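Local coordinates for putative Fe-S biosynthesis protein (Lactobacillus salivarius, PDB 2P2E) that is of unknown function but may take part in the assembly of iron-sulphur clusters, at residues S92-T95 against N96-L99. Sequence-based numbering, arbitrary orientation.
Sequences SLNT and NNSL
Two asparagine side chains meet across the turn: Asn94 places CG beside its own backbone N (chi1 -63°), while Asn97 tucks CG between its backbone N and carbonyl carbon (chi1 51°), which turns OD1 back over its own chain. The evidence for an Asx turn is direct, since Asn97 OD1 accepts from Leu99 N, two residues on, at 2.8 Å; the donor lies in the carbonyl plane, on a lone pair. The same oxygen also takes a weak bond from Asn94 ND2 at 2.9 Å, so one buried side chain helps hold the Asn97 amide from across the turn. The two amide planes stand 72° apart, so they do not stack.

This is the connection of a beta hairpin, joining strand 88-93 to the antiparallel strand 100-104 at the protein surface. Its neck is closed by the backbone bond from Asn94 N to Leu99 O, 2.9 Å long and nearly straight at the hydrogen, with a further backbone pairing between Ser92 and Arg101 continuing into the strands. Asn94 ND2 additionally makes weak bonds to Leu100 O in strand 100-104 and to Pro112 O, the latter linking the turn to strand 108-118, and Lys14 NZ of helix 9-19 bonds to Ser98 O.

The Leu93 methyl CD1 packs against two carbonyl oxygens at the closing end of the loop, lying 3.6 Å from Ser98 O and 3.2 Å from Leu99 O.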
loop_
_atom_site.group_PDB
_atom_site.type_symbol
_atom_site.label_atom_id
_atom_site.label_comp_id
_atom_site.label_asym_id
_atom_site.label_seq_id
_atom_site.Cartn_x
_atom_site.Cartn_y
_atom_site.Cartn_z
ATOM N N SER A 92 10.561 1.054 -3.223
ATOM C CA SER A 92 11.543 1.902 -3.870
ATOM C C SER A 92 10.935 2.440 -5.146
ATOM O O SER A 92 9.784 2.133 -5.463
ATOM C CB SER A 92 12.809 1.113 -4.191
ATOM O OG SER A 92 12.555 0.145 -5.191
ATOM N N LEU A 93 11.706 3.246 -5.871
ATOM C CA LEU A 93 11.231 3.828 -7.121
ATOM C C LEU A 93 11.959 3.230 -8.322
ATOM O O LEU A 93 13.191 3.198 -8.367
ATOM C CB LEU A 93 11.417 5.342 -7.106
ATOM C CG LEU A 93 11.092 6.024 -8.432
ATOM C CD1 LEU A 93 9.614 5.812 -8.807
ATOM C CD2 LEU A 93 11.408 7.497 -8.306
ATOM N N ASN A 94 11.184 2.743 -9.286
ATOM C CA ASN A 94 11.749 2.148 -10.485
ATOM C C ASN A 94 12.567 3.158 -11.263
ATOM O O ASN A 94 12.188 4.333 -11.398
ATOM C CB ASN A 94 10.643 1.594 -11.386
ATOM C CG ASN A 94 9.876 0.473 -10.731
ATOM O OD1 ASN A 94 10.460 -0.500 -10.266
ATOM N ND2 ASN A 94 8.563 0.602 -10.690
ATOM N N THR A 95 13.696 2.687 -11.777
ATOM C CA THR A 95 14.588 3.532 -12.555
ATOM C C THR A 95 14.107 3.636 -13.995
ATOM O O THR A 95 14.399 4.622 -14.677
ATOM C CB THR A 95 16.027 2.980 -12.549
ATOM O OG1 THR A 95 16.029 1.628 -13.027
ATOM C CG2 THR A 95 16.604 3.023 -11.134
ATOM N N ASN A 96 13.351 2.634 -14.446
ATOM C CA ASN A 96 12.839 2.625 -15.821
ATOM C C ASN A 96 11.560 3.421 -16.048
ATOM O O ASN A 96 11.435 4.151 -17.034
ATOM C CB ASN A 96 12.590 1.193 -16.287
ATOM C CG ASN A 96 13.852 0.397 -16.371
ATOM O OD1 ASN A 96 14.833 0.840 -16.976
ATOM N ND2 ASN A 96 13.847 -0.794 -15.771
ATOM N N ASN A 97 10.600 3.248 -15.151
ATOM C CA ASN A 97 9.316 3.920 -15.256
ATOM C C ASN A 97 9.120 4.726 -13.979
ATOM O O ASN A 97 9.985 4.716 -13.103
ATOM C CB ASN A 97 8.226 2.861 -15.421
ATOM C CG ASN A 97 8.315 1.784 -14.365
ATOM O OD1 ASN A 97 8.075 2.047 -13.182
ATOM N ND2 ASN A 97 8.682 0.570 -14.772
ATOM N N SER A 98 7.998 5.421 -13.854
ATOM C CA SER A 98 7.767 6.230 -12.664
ATOM C C SER A 98 7.007 5.481 -11.583
ATOM O O SER A 98 6.488 6.096 -10.651
ATOM C CB SER A 98 6.992 7.493 -13.030
ATOM O OG SER A 98 5.701 7.178 -13.528
ATOM N N LEU A 99 6.937 4.160 -11.699
ATOM C CA LEU A 99 6.214 3.373 -10.711
ATOM C C LEU A 99 7.061 2.951 -9.522
ATOM O O LEU A 99 8.296 2.997 -9.563
ATOM C CB LEU A 99 5.626 2.131 -11.368
ATOM C CG LEU A 99 4.382 2.351 -12.222
ATOM C CD1 LEU A 99 4.078 1.082 -13.001
ATOM C CD2 LEU A 99 3.212 2.713 -11.334
#